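Putative DNA helicase (Lactobacillus plantarum, PDB 3DMN) is the C-terminal domain of a probable UvrD-like DNA helicase, which is expected to unwind DNA using ATP. Local coordinates at residues K69-C74 / V88-T93; G101-P106 / L113-V118; T139-A144 / L148-V153. All blocks are in the same frame, centred on the assembly; numbering follows the deposited sequence.

Interaction 1: residues K69-C74 / V88-T93. With ACT (acetate ion), chain F; ACT (acetate ion), chain E; ACT (acetate ion), chain C.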
ATOM      1  N   LYS A  69      -0.217  -5.070   7.100  1.00 28.07           N
ATOM      2  CA  LYS A  69      -1.234  -6.085   7.371  1.00 28.47           C
ATOM      3  C   LYS A  69      -1.581  -6.128   8.839  1.00 28.85           C
ATOM      4  O   LYS A  69      -2.772  -6.226   9.188  1.00 28.08           O
ATOM      5  CB  LYS A  69      -0.756  -7.455   6.903  1.00 28.96           C
ATOM      6  CG  LYS A  69      -1.799  -8.547   7.144  1.00 28.51           C
ATOM      7  CD  LYS A  69      -1.374  -9.925   6.547  1.00 30.08           C
ATOM      8  CE  LYS A  69      -0.115 -10.452   7.195  1.00 27.70           C
ATOM      9  NZ  LYS A  69       0.152 -11.889   6.747  1.00 30.16           N
ATOM     10  N   SER A  70      -0.538  -6.173   9.678  1.00 28.47           N
ATOM     11  CA  SER A  70      -0.726  -6.422  11.087  1.00 27.07           C
ATOM     12  C   SER A  70      -0.040  -5.351  11.898  1.00 27.33           C
ATOM     13  O   SER A  70       0.855  -4.653  11.387  1.00 26.51           O
ATOM     14  CB  SER A  70      -0.070  -7.777  11.453  1.00 28.55           C
ATOM     15  OG  SER A  70       1.353  -7.670  11.312  1.00 28.42           O
ATOM     16  N   LEU A  71      -0.390  -5.255  13.192  1.00 26.80           N
ATOM     17  CA  LEU A  71       0.330  -4.303  14.039  1.00 27.00           C
ATOM     18  C   LEU A  71       1.841  -4.577  14.059  1.00 27.95           C
ATOM     19  O   LEU A  71       2.624  -3.641  14.012  1.00 27.17           O
ATOM     20  CB  LEU A  71      -0.224  -4.278  15.462  1.00 27.53           C
ATOM     21  CG  LEU A  71       0.507  -3.318  16.385  1.00 28.95           C
ATOM     22  CD1 LEU A  71       0.312  -1.863  15.895  1.00 32.67           C
ATOM     23  CD2 LEU A  71       0.024  -3.498  17.803  1.00 31.11           C
ATOM     24  N   ALA A  72       2.246  -5.839  14.188  1.00 27.78           N
ATOM     25  CA  ALA A  72       3.681  -6.163  14.366  1.00 29.00           C
ATOM     26  C   ALA A  72       4.450  -5.652  13.125  1.00 28.10           C
ATOM     27  O   ALA A  72       5.545  -5.048  13.227  1.00 28.44           O
ATOM     28  CB  ALA A  72       3.857  -7.652  14.503  1.00 29.70           C
ATOM     29  N   GLU A  73       3.891  -5.885  11.943  1.00 27.94           N
ATOM     30  CA  GLU A  73       4.561  -5.454  10.689  1.00 28.74           C
ATOM     31  C   GLU A  73       4.604  -3.932  10.592  1.00 28.31           C
ATOM     32  O   GLU A  73       5.609  -3.362  10.196  1.00 28.75           O
ATOM     33  CB  GLU A  73       3.897  -6.100   9.486  1.00 30.42           C
ATOM     34  CG  GLU A  73       4.163  -7.590   9.579  1.00 28.49           C
ATOM     35  CD  GLU A  73       3.600  -8.398   8.415  1.00 31.05           C
ATOM     36  OE1 GLU A  73       2.900  -7.805   7.560  1.00 32.95           O
ATOM     37  OE2 GLU A  73       3.920  -9.640   8.381  1.00 29.84           O
ATOM     38  N   CYS A  74       3.513  -3.286  10.988  1.00 27.48           N
ATOM     39  CA  CYS A  74       3.493  -1.814  11.081  1.00 27.34           C
ATOM     40  C   CYS A  74       4.495  -1.250  12.049  1.00 27.85           C
ATOM     41  O   CYS A  74       5.115  -0.225  11.738  1.00 28.07           O
ATOM     42  CB  CYS A  74       2.085  -1.317  11.458  1.00 27.57           C
ATOM     43  SG  CYS A  74       0.883  -1.541  10.105  1.00 29.32           S
ATOM     44  N   VAL A  88       6.803   9.945  11.430  1.00 27.67           N
ATOM     45  CA  VAL A  88       5.890   8.774  11.304  1.00 28.62           C
ATOM     46  C   VAL A  88       4.897   8.738  12.450  1.00 29.30           C
ATOM     47  O   VAL A  88       5.249   8.972  13.641  1.00 30.06           O
ATOM     48  CB  VAL A  88       6.646   7.456  11.301  1.00 28.48           C
ATOM     49  CG1 VAL A  88       5.672   6.290  10.877  1.00 28.49           C
ATOM     50  CG2 VAL A  88       7.803   7.557  10.336  1.00 30.48           C
ATOM     51  N   THR A  89       3.642   8.465  12.081  1.00 29.17           N
ATOM     52  CA  THR A  89       2.585   8.265  13.066  1.00 29.50           C
ATOM     53  C   THR A  89       1.996   6.880  12.818  1.00 29.61           C
ATOM     54  O   THR A  89       1.332   6.655  11.798  1.00 29.82           O
ATOM     55  CB  THR A  89       1.505   9.330  12.922  1.00 28.72           C
ATOM     56  OG1 THR A  89       2.075  10.604  13.227  1.00 30.09           O
ATOM     57  CG2 THR A  89       0.335   9.051  13.879  1.00 31.74           C
ATOM     58  N   LEU A  90       2.257   5.963  13.748  1.00 29.77           N
ATOM     59  CA  LEU A  90       1.671   4.641  13.670  1.00 31.46           C
ATOM     60  C   LEU A  90       0.321   4.782  14.349  1.00 32.63           C
ATOM     61  O   LEU A  90       0.234   4.977  15.589  1.00 31.86           O
ATOM     62  CB  LEU A  90       2.585   3.607  14.323  1.00 31.54           C
ATOM     63  CG  LEU A  90       2.002   2.204  14.525  1.00 35.17           C
ATOM     64  CD1 LEU A  90       1.450   1.761  13.248  1.00 34.70           C
ATOM     65  CD2 LEU A  90       3.057   1.256  15.020  1.00 39.40           C
ATOM     66  N   ILE A  91      -0.721   4.810  13.501  1.00 35.09           N
ATOM     67  CA  ILE A  91      -2.066   5.257  13.946  1.00 37.92           C
ATOM     68  C   ILE A  91      -2.718   4.221  14.802  1.00 38.76           C
ATOM     69  O   ILE A  91      -2.533   3.013  14.602  1.00 39.84           O
ATOM     70  CB  ILE A  91      -3.044   5.763  12.803  1.00 36.99           C
ATOM     71  CG1 ILE A  91      -3.571   4.616  11.929  1.00 38.56           C
ATOM     72  CG2 ILE A  91      -2.412   6.943  12.006  1.00 39.13           C
ATOM     73  CD1 ILE A  91      -4.923   4.909  11.257  1.00 39.08           C
ATOM     74  N   GLN A  92      -3.451   4.725  15.817  1.00 39.65           N
ATOM     75  CA  GLN A  92      -4.168   3.865  16.783  1.00 41.73           C
ATOM     76  C   GLN A  92      -5.683   4.096  16.693  1.00 41.64           C
ATOM     77  O   GLN A  92      -6.484   3.352  17.285  1.00 41.15           O
ATOM     78  CB  GLN A  92      -3.710   4.151  18.221  1.00 41.30           C
ATOM     79  CG  GLN A  92      -2.183   4.171  18.453  1.00 43.70           C
ATOM     80  CD  GLN A  92      -1.796   3.964  19.916  1.00 45.01           C
ATOM     81  OE1 GLN A  92      -2.649   3.683  20.762  1.00 50.13           O
ATOM     82  NE2 GLN A  92      -0.504   4.116  20.220  1.00 49.34           N
ATOM     83  N   THR A  93      -6.061   5.141  15.954  1.00 41.02           N
ATOM     84  CA  THR A  93      -7.470   5.460  15.742  1.00 41.21           C
ATOM     85  C   THR A  93      -7.589   6.244  14.431  1.00 41.43           C
ATOM     86  O   THR A  93      -6.622   6.853  14.007  1.00 41.08           O
ATOM     87  CB  THR A  93      -8.035   6.189  16.990  1.00 41.87           C
ATOM     88  OG1 THR A  93      -9.458   6.053  17.002  1.00 42.32           O
ATOM     89  CG2 THR A  93      -7.588   7.683  17.054  1.00 39.94           C
TER
HETATM   90  C   ACT F   5       4.290   6.905  16.283  1.00 33.84           C
HETATM   91  O   ACT F   5       3.037   7.015  16.317  1.00 33.98           O
HETATM   92  OXT ACT F   5       4.965   7.854  16.748  1.00 35.03           O
HETATM   93  CH3 ACT F   5       4.955   5.675  15.794  1.00 33.58           C
HETATM   94  C   ACT E   4       2.388 -12.522   9.166  1.00 24.01           C
HETATM   95  O   ACT E   4       1.582 -11.601   9.447  1.00 26.31           O
HETATM   96  OXT ACT E   4       2.275 -13.095   8.042  1.00 23.09           O
HETATM   97  CH3 ACT E   4       3.388 -12.884  10.196  1.00 25.46           C
HETATM   98  C   ACT C   2       8.326  11.110  14.544  1.00 21.42           C
HETATM   99  O   ACT C   2       8.682  10.193  13.779  1.00 21.06           O
HETATM  100  OXT ACT C   2       7.330  11.766  14.181  1.00 25.17           O
HETATM  101  CH3 ACT C   2       8.990  11.390  15.799  1.00 18.63           C
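Lys69 NZ, just ahead of the helix turn whose Cys74 packs on Leu90, is held by two acceptors: OXT of an acetate ion, at 2.8 Å, and the backbone oxygen of Asn127. Its side chain bends at chi3 (63°), turning the ammonium group toward the acetate. Glu73 OE2 takes a hydrogen bond from Asn127 ND2, so both charged side chains tie the start of helix 71-82 to the loop carrying Asn127. Ser70 caps the helix: its OG accepts from Glu73 N at 3.2 Å in a nearly straight bond (164°). Serine suits this place because its short hydroxyl can fold back to a backbone NH of the first turn, which has no carbonyl one turn earlier to bond to.

Leu90 carries the apolar contact, reaching from strand 88-90 with CG placed trans to the backbone N (chi1 170°) and spreading its two methyls over the first helical turn. CD1 lies against Cys74 CB at 3.6 Å. Cys74 is small enough to let the leucine close on it, and also touches Val104 of the adjoining strand. Leu71, exposed to solvent, adds a looser touch at the second methyl, its CD1 4.2 Å from Leu90 CD2.

Strand 88-90 is the outermost of the sheet at this end. Thr89 pairs with strand 102-106, whereas the amides of Val88 and Leu90 are taken by acetates that probably came from the crystallisation liquor: Leu90 N gives to O of one at 2.9 Å, and Val88 N to O of a second at 3.0 Å. Helix 71-82, packed on this edge strand that follows it, belongs to a beta-alpha-beta crossover of a RecA-like parallel sheet, as expected of this family, with strand 102-106 lying between strands 64-68 and 88-90.

Interaction 2: residues G101-P106 / L113-V118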
ATOM      1  N   GLY A 101       2.598  14.126   8.775  1.00 49.07           N
ATOM      2  CA  GLY A 101       3.641  13.726   7.830  1.00 45.84           C
ATOM      3  C   GLY A 101       3.208  12.325   7.384  1.00 44.10           C
ATOM      4  O   GLY A 101       2.294  12.230   6.578  1.00 43.43           O
ATOM      5  N   VAL A 102       3.774  11.244   7.956  1.00 41.33           N
ATOM      6  CA  VAL A 102       3.502   9.883   7.413  1.00 39.68           C
ATOM      7  C   VAL A 102       2.589   9.030   8.317  1.00 37.04           C
ATOM      8  O   VAL A 102       2.962   8.728   9.447  1.00 37.50           O
ATOM      9  CB  VAL A 102       4.845   9.129   7.166  1.00 39.87           C
ATOM     10  CG1 VAL A 102       4.638   7.786   6.514  1.00 41.23           C
ATOM     11  CG2 VAL A 102       5.805   9.976   6.324  1.00 41.49           C
ATOM     12  N   ILE A 103       1.431   8.577   7.823  1.00 34.73           N
ATOM     13  CA  ILE A 103       0.602   7.681   8.650  1.00 33.48           C
ATOM     14  C   ILE A 103       0.876   6.238   8.242  1.00 31.01           C
ATOM     15  O   ILE A 103       0.926   5.929   7.048  1.00 29.83           O
ATOM     16  CB  ILE A 103      -0.963   7.922   8.614  1.00 34.62           C
ATOM     17  CG1 ILE A 103      -1.506   7.817   7.217  1.00 39.25           C
ATOM     18  CG2 ILE A 103      -1.355   9.237   9.312  1.00 37.60           C
ATOM     19  CD1 ILE A 103      -2.992   8.065   7.142  1.00 38.21           C
ATOM     20  N   VAL A 104       1.067   5.389   9.252  1.00 29.13           N
ATOM     21  CA  VAL A 104       1.191   3.949   9.070  1.00 29.30           C
ATOM     22  C   VAL A 104      -0.031   3.347   9.772  1.00 29.64           C
ATOM     23  O   VAL A 104      -0.241   3.598  10.989  1.00 30.16           O
ATOM     24  CB  VAL A 104       2.530   3.404   9.693  1.00 28.97           C
ATOM     25  CG1 VAL A 104       2.511   1.892   9.562  1.00 29.81           C
ATOM     26  CG2 VAL A 104       3.724   3.957   8.921  1.00 29.13           C
ATOM     27  N   VAL A 105      -0.799   2.562   9.023  1.00 29.44           N
ATOM     28  CA  VAL A 105      -2.163   2.184   9.378  1.00 30.72           C
ATOM     29  C   VAL A 105      -2.206   0.648   9.319  1.00 29.44           C
ATOM     30  O   VAL A 105      -2.040   0.078   8.252  1.00 30.21           O
ATOM     31  CB  VAL A 105      -3.224   2.748   8.259  1.00 30.01           C
ATOM     32  CG1 VAL A 105      -4.680   2.389   8.583  1.00 34.93           C
ATOM     33  CG2 VAL A 105      -3.107   4.264   8.042  1.00 34.25           C
ATOM     34  N   PRO A 106      -2.451  -0.029  10.461  1.00 29.62           N
ATOM     35  CA  PRO A 106      -2.731  -1.491  10.287  1.00 29.39           C
ATOM     36  C   PRO A 106      -4.038  -1.716   9.534  1.00 28.28           C
ATOM     37  O   PRO A 106      -4.979  -0.938   9.699  1.00 28.44           O
ATOM     38  CB  PRO A 106      -2.922  -1.981  11.716  1.00 31.07           C
ATOM     39  CG  PRO A 106      -2.273  -0.927  12.566  1.00 31.66           C
ATOM     40  CD  PRO A 106      -2.479   0.374  11.876  1.00 31.36           C
ATOM     41  N   LEU A 113     -12.149   4.107   5.745  1.00 37.99           N
ATOM     42  CA  LEU A 113     -11.216   5.188   5.383  1.00 35.87           C
ATOM     43  C   LEU A 113     -10.876   5.136   3.908  1.00 35.16           C
ATOM     44  O   LEU A 113     -10.830   4.075   3.320  1.00 35.23           O
ATOM     45  CB  LEU A 113      -9.927   5.120   6.206  1.00 36.38           C
ATOM     46  CG  LEU A 113     -10.082   5.243   7.741  1.00 36.50           C
ATOM     47  CD1 LEU A 113      -8.707   5.286   8.406  1.00 36.69           C
ATOM     48  CD2 LEU A 113     -10.940   6.429   8.131  1.00 39.22           C
ATOM     49  N   GLU A 114     -10.655   6.303   3.317  1.00 33.46           N
ATOM     50  CA  GLU A 114     -10.124   6.372   1.948  1.00 32.67           C
ATOM     51  C   GLU A 114      -8.964   7.365   2.010  1.00 31.11           C
ATOM     52  O   GLU A 114      -9.004   8.315   2.806  1.00 31.86           O
ATOM     53  CB  GLU A 114     -11.202   6.836   0.940  1.00 33.27           C
ATOM     54  CG  GLU A 114     -11.957   8.113   1.323  1.00 37.84           C
ATOM     55  CD  GLU A 114     -11.144   9.427   1.158  1.00 40.29           C
ATOM     56  OE1 GLU A 114     -11.420  10.385   1.911  1.00 41.61           O
ATOM     57  OE2 GLU A 114     -10.229   9.495   0.306  1.00 42.34           O
ATOM     58  N   PHE A 115      -7.932   7.120   1.192  1.00 29.83           N
ATOM     59  CA  PHE A 115      -6.770   7.964   1.165  1.00 29.08           C
ATOM     60  C   PHE A 115      -6.465   8.355  -0.279  1.00 29.50           C
ATOM     61  O   PHE A 115      -6.719   7.580  -1.197  1.00 31.61           O
ATOM     62  CB  PHE A 115      -5.572   7.185   1.734  1.00 30.72           C
ATOM     63  CG  PHE A 115      -5.818   6.666   3.129  1.00 30.38           C
ATOM     64  CD1 PHE A 115      -5.747   7.525   4.216  1.00 35.11           C
ATOM     65  CD2 PHE A 115      -6.092   5.310   3.343  1.00 34.22           C
ATOM     66  CE1 PHE A 115      -5.967   7.036   5.512  1.00 35.07           C
ATOM     67  CE2 PHE A 115      -6.306   4.817   4.638  1.00 36.21           C
ATOM     68  CZ  PHE A 115      -6.235   5.681   5.706  1.00 35.83           C
ATOM     69  N   ASP A 116      -5.919   9.559  -0.472  1.00 29.97           N
ATOM     70  CA  ASP A 116      -5.459  10.003  -1.772  1.00 29.86           C
ATOM     71  C   ASP A 116      -4.475   8.995  -2.375  1.00 30.02           C
ATOM     72  O   ASP A 116      -4.667   8.509  -3.489  1.00 29.83           O
ATOM     73  CB  ASP A 116      -4.756  11.334  -1.533  1.00 30.94           C
ATOM     74  CG  ASP A 116      -4.370  12.035  -2.794  1.00 34.85           C
ATOM     75  OD1 ASP A 116      -4.991  11.776  -3.850  1.00 36.80           O
ATOM     76  OD2 ASP A 116      -3.452  12.890  -2.694  1.00 37.88           O
ATOM     77  N   ALA A 117      -3.438   8.671  -1.613  1.00 28.84           N
ATOM     78  CA  ALA A 117      -2.411   7.718  -2.053  1.00 27.87           C
ATOM     79  C   ALA A 117      -2.224   6.684  -0.950  1.00 28.35           C
ATOM     80  O   ALA A 117      -2.271   7.000   0.256  1.00 28.17           O
ATOM     81  CB  ALA A 117      -1.113   8.447  -2.293  1.00 28.40           C
ATOM     82  N   VAL A 118      -2.011   5.445  -1.372  1.00 28.36           N
ATOM     83  CA  VAL A 118      -1.741   4.369  -0.427  1.00 27.52           C
ATOM     84  C   VAL A 118      -0.456   3.697  -0.865  1.00 28.77           C
ATOM     85  O   VAL A 118      -0.255   3.446  -2.050  1.00 28.95           O
ATOM     86  CB  VAL A 118      -2.895   3.306  -0.430  1.00 28.89           C
ATOM     87  CG1 VAL A 118      -2.475   2.039   0.347  1.00 30.19           C
ATOM     88  CG2 VAL A 118      -4.173   3.930   0.206  1.00 29.50           C
TER
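Phe115 packs on Ile103 and Val105, joining the connection between strands 102-106 and 118-121 to one face of the parallel, RecA-like sheet expected of a UvrD-like helicase. Along the connection, Leu113 comes first, its side chain touching Glu94. Glu114 turns off to the other side, where its side chain touches Tyr5 and Met145. Phe115 follows with its CB directed at strand 102-106 and CG trans to its own carbonyl carbon (chi1 -57°), and the ring also reaches Ala65 of strand 64-68. A broad aromatic suits the place, since one ring can span two strand residues that project from the same face. At Asp116 and Ala117 the chain turns a corner. Both carboxylate oxygens of Asp116 are engaged, OD1 by His146 ND1 and OD2 by Thr63 N, which probably helps to hold the bend. Val118 then starts the next strand.

The ring meets its partners obliquely. CZ lies 4.2 Å from Val105 CG2. Ile103 comes closer: its CG1 sits between the backbone N and the carbonyl carbon, and the extended chain beyond carries CD1 to within 3.5 Å of Phe115 CE1.

Interaction 3: residues T139-A144 / L148-V153. With ACT (acetate ion), chain G.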
ATOM      1  N   THR A 139      -9.321  -5.271  -0.166  1.00 28.14           N
ATOM      2  CA  THR A 139      -9.791  -4.179   0.693  1.00 28.97           C
ATOM      3  C   THR A 139      -8.700  -3.134   0.948  1.00 28.60           C
ATOM      4  O   THR A 139      -8.953  -1.954   0.893  1.00 30.49           O
ATOM      5  CB  THR A 139     -10.331  -4.743   1.997  1.00 29.12           C
ATOM      6  OG1 THR A 139     -11.419  -5.607   1.667  1.00 30.06           O
ATOM      7  CG2 THR A 139     -10.845  -3.627   2.892  1.00 30.44           C
ATOM      8  N   ILE A 140      -7.492  -3.582   1.250  1.00 29.03           N
ATOM      9  CA  ILE A 140      -6.391  -2.646   1.485  1.00 28.61           C
ATOM     10  C   ILE A 140      -6.129  -1.793   0.248  1.00 29.48           C
ATOM     11  O   ILE A 140      -6.033  -0.568   0.322  1.00 29.65           O
ATOM     12  CB  ILE A 140      -5.141  -3.408   1.867  1.00 29.00           C
ATOM     13  CG1 ILE A 140      -5.346  -4.065   3.249  1.00 28.88           C
ATOM     14  CG2 ILE A 140      -3.915  -2.486   1.862  1.00 31.15           C
ATOM     15  CD1 ILE A 140      -4.158  -4.995   3.644  1.00 31.36           C
ATOM     16  N   CYS A 141      -6.003  -2.450  -0.891  1.00 29.07           N
ATOM     17  CA  CYS A 141      -5.655  -1.721  -2.104  1.00 29.13           C
ATOM     18  C   CYS A 141      -6.783  -0.759  -2.485  1.00 29.19           C
ATOM     19  O   CYS A 141      -6.508   0.331  -3.012  1.00 29.54           O
ATOM     20  CB  CYS A 141      -5.396  -2.714  -3.237  1.00 30.06           C
ATOM     21  SG  CYS A 141      -3.870  -3.621  -3.073  1.00 30.78           S
ATOM     22  N   SER A 142      -8.028  -1.146  -2.191  1.00 28.43           N
ATOM     23  CA  SER A 142      -9.201  -0.379  -2.581  0.50 28.65           C
ATOM     24  C   SER A 142      -9.359   0.919  -1.755  1.00 28.50           C
ATOM     25  O   SER A 142     -10.211   1.751  -2.066  1.00 30.12           O
ATOM     26  CB  SER A 142     -10.465  -1.257  -2.539  0.50 28.43           C
ATOM     27  OG  SER A 142     -10.386  -2.296  -3.514  0.50 25.91           O
ATOM     28  N   ARG A 143      -8.535   1.076  -0.706  1.00 29.82           N
ATOM     29  CA  ARG A 143      -8.536   2.310   0.104  1.00 30.89           C
ATOM     30  C   ARG A 143      -7.931   3.473  -0.671  1.00 29.99           C
ATOM     31  O   ARG A 143      -8.109   4.616  -0.275  1.00 31.24           O
ATOM     32  CB  ARG A 143      -7.751   2.137   1.392  1.00 31.47           C
ATOM     33  CG  ARG A 143      -8.214   0.959   2.239  1.00 34.66           C
ATOM     34  CD  ARG A 143      -9.277   1.362   3.162  1.00 35.87           C
ATOM     35  NE  ARG A 143      -9.808   0.233   3.923  1.00 40.42           N
ATOM     36  CZ  ARG A 143     -11.065   0.184   4.343  1.00 41.14           C
ATOM     37  NH1 ARG A 143     -11.891   1.201   4.079  1.00 41.61           N
ATOM     38  NH2 ARG A 143     -11.506  -0.880   5.025  1.00 42.42           N
ATOM     39  N   ALA A 144      -7.165   3.172  -1.734  1.00 28.33           N
ATOM     40  CA  ALA A 144      -6.514   4.239  -2.529  1.00 27.96           C
ATOM     41  C   ALA A 144      -7.474   4.850  -3.501  1.00 28.12           C
ATOM     42  O   ALA A 144      -8.104   4.138  -4.320  1.00 27.80           O
ATOM     43  CB  ALA A 144      -5.311   3.670  -3.351  1.00 28.28           C
ATOM     44  N   LEU A 148      -1.755   4.334  -6.059  1.00 26.42           N
ATOM     45  CA  LEU A 148      -1.594   3.065  -5.340  1.00 25.96           C
ATOM     46  C   LEU A 148      -0.237   2.468  -5.672  1.00 27.78           C
ATOM     47  O   LEU A 148       0.102   2.279  -6.848  1.00 28.11           O
ATOM     48  CB  LEU A 148      -2.715   2.103  -5.734  1.00 26.47           C
ATOM     49  CG  LEU A 148      -2.588   0.667  -5.221  1.00 26.48           C
ATOM     50  CD1 LEU A 148      -2.651   0.629  -3.677  1.00 27.80           C
ATOM     51  CD2 LEU A 148      -3.663  -0.282  -5.888  1.00 27.09           C
ATOM     52  N   THR A 149       0.510   2.148  -4.618  1.00 26.92           N
ATOM     53  CA  THR A 149       1.865   1.583  -4.748  1.00 26.77           C
ATOM     54  C   THR A 149       1.861   0.347  -3.886  1.00 27.55           C
ATOM     55  O   THR A 149       1.345   0.355  -2.798  1.00 28.02           O
ATOM     56  CB  THR A 149       2.950   2.545  -4.182  1.00 27.25           C
ATOM     57  OG1 THR A 149       2.938   3.762  -4.919  1.00 28.29           O
ATOM     58  CG2 THR A 149       4.351   1.897  -4.315  1.00 30.04           C
ATOM     59  N   LEU A 150       2.447  -0.733  -4.402  1.00 27.28           N
ATOM     60  CA  LEU A 150       2.650  -1.967  -3.603  1.00 27.57           C
ATOM     61  C   LEU A 150       4.124  -2.239  -3.552  1.00 27.94           C
ATOM     62  O   LEU A 150       4.787  -2.314  -4.588  1.00 29.36           O
ATOM     63  CB  LEU A 150       1.922  -3.197  -4.189  1.00 28.59           C
ATOM     64  CG  LEU A 150       0.402  -3.213  -4.087  1.00 29.04           C
ATOM     65  CD1 LEU A 150      -0.217  -2.285  -5.092  1.00 31.77           C
ATOM     66  CD2 LEU A 150      -0.072  -4.652  -4.405  1.00 31.38           C
ATOM     67  N   VAL A 151       4.620  -2.437  -2.336  1.00 26.84           N
ATOM     68  CA  VAL A 151       6.035  -2.829  -2.130  1.00 27.14           C
ATOM     69  C   VAL A 151       6.069  -4.217  -1.565  1.00 27.99           C
ATOM     70  O   VAL A 151       5.399  -4.482  -0.585  1.00 27.88           O
ATOM     71  CB  VAL A 151       6.789  -1.837  -1.177  1.00 27.80           C
ATOM     72  CG1 VAL A 151       8.236  -2.300  -0.929  1.00 29.25           C
ATOM     73  CG2 VAL A 151       6.786  -0.414  -1.747  1.00 28.21           C
ATOM     74  N   ALA A 152       6.860  -5.114  -2.172  1.00 27.13           N
ATOM     75  CA  ALA A 152       6.928  -6.503  -1.674  1.00 27.57           C
ATOM     76  C   ALA A 152       8.375  -6.794  -1.385  1.00 28.83           C
ATOM     77  O   ALA A 152       9.237  -6.405  -2.165  1.00 30.16           O
ATOM     78  CB  ALA A 152       6.417  -7.494  -2.762  1.00 29.53           C
ATOM     79  N   VAL A 153       8.630  -7.484  -0.286  1.00 26.26           N
ATOM     80  CA  VAL A 153       9.991  -7.917   0.077  1.00 27.40           C
ATOM     81  C   VAL A 153      10.079  -9.409  -0.243  1.00 28.00           C
ATOM     82  O   VAL A 153       9.356 -10.253   0.346  1.00 28.69           O
ATOM     83  CB  VAL A 153      10.262  -7.704   1.557  1.00 27.93           C
ATOM     84  CG1 VAL A 153      11.666  -8.248   1.906  1.00 29.47           C
ATOM     85  CG2 VAL A 153      10.195  -6.197   1.861  1.00 29.89           C
TER
HETATM   86  C   ACT G   6      -8.493  -2.715   5.195  1.00 35.33           C
HETATM   87  O   ACT G   6      -9.603  -2.362   5.653  1.00 35.84           O
HETATM   88  OXT ACT G   6      -7.821  -1.841   4.652  1.00 36.05           O
HETATM   89  CH3 ACT G   6      -8.033  -4.121   5.288  1.00 34.97           C
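The guanidinium of Arg143, beside the turn that carries Cys141 and Ala144 onto Leu148, receives an acetate at its edge, with the acetate carbon in the guanidinium plane. NE gives to acetate OXT at 3.0 Å along a nearly straight line (172°). NH1 is engaged by the backbone oxygen of Leu113. The acetate methyl rests on Ile140 CG1, 3.4 Å away, and Thr139 CG2 lies close to one carboxylate oxygen. An alanine in place of Arg143 is likely to leave the acetate without its straight NE donor and the Leu113 oxygen without this partner. The ion probably came from the crystallisation liquor. The sequence around Arg143 resembles motif VI of UvrD-like helicases, which faces the nucleotide cleft, so an arginine that takes a carboxylate is consistent with an anion-binding position.

Behind it the chain makes a type I beta turn from Cys141 to Ala144, Ala144 N giving to Cys141 O at 3.2 Å. The turn folds small side chains over the strand. Ala144 CB sits on Leu148 CB at 3.9 Å; its single methyl allows this close approach. Leu148, with CG trans to the backbone N (chi1 172°), reaches back so that CD2 lies 4.0 Å from Cys141 CB. Cys141 SG meets CD2 of Leu150 at 4.2 Å, so this compact residue touches both leucines, through CB on Leu148 and through SG on Leu150, where they project from one face of the strand.

This buried seam closes the beta-alpha-beta unit of strand 118-121, helix 134-141 and strand 147-153. Helix 9-16 covers it through Ile11, Phe14 and Thr15, while Val120 of the neighbouring strand packs on both leucines.

In the fold
From the N terminus the three contacts come in series, none nested inside or crossing another. Interaction 1 closes a loop of 13 residues, most of them helix 71-82, and sets that helix on the sheet's edge. Interaction 2 opens on the next strand, 102-106, which pairs with strand 88-90 through Thr89 and Ile91, and spans six residues of loop. Interaction 3 closes the tightest loop, with three residues between its segments. It meets interaction 2 directly, through probable backbone hydrogen bonds, Phe115 N to Arg143 O and Thr149 N to Val118 O. Interactions 1 and 3 do not touch, their centres about 15 Å apart, but both reach the same parallel sheet.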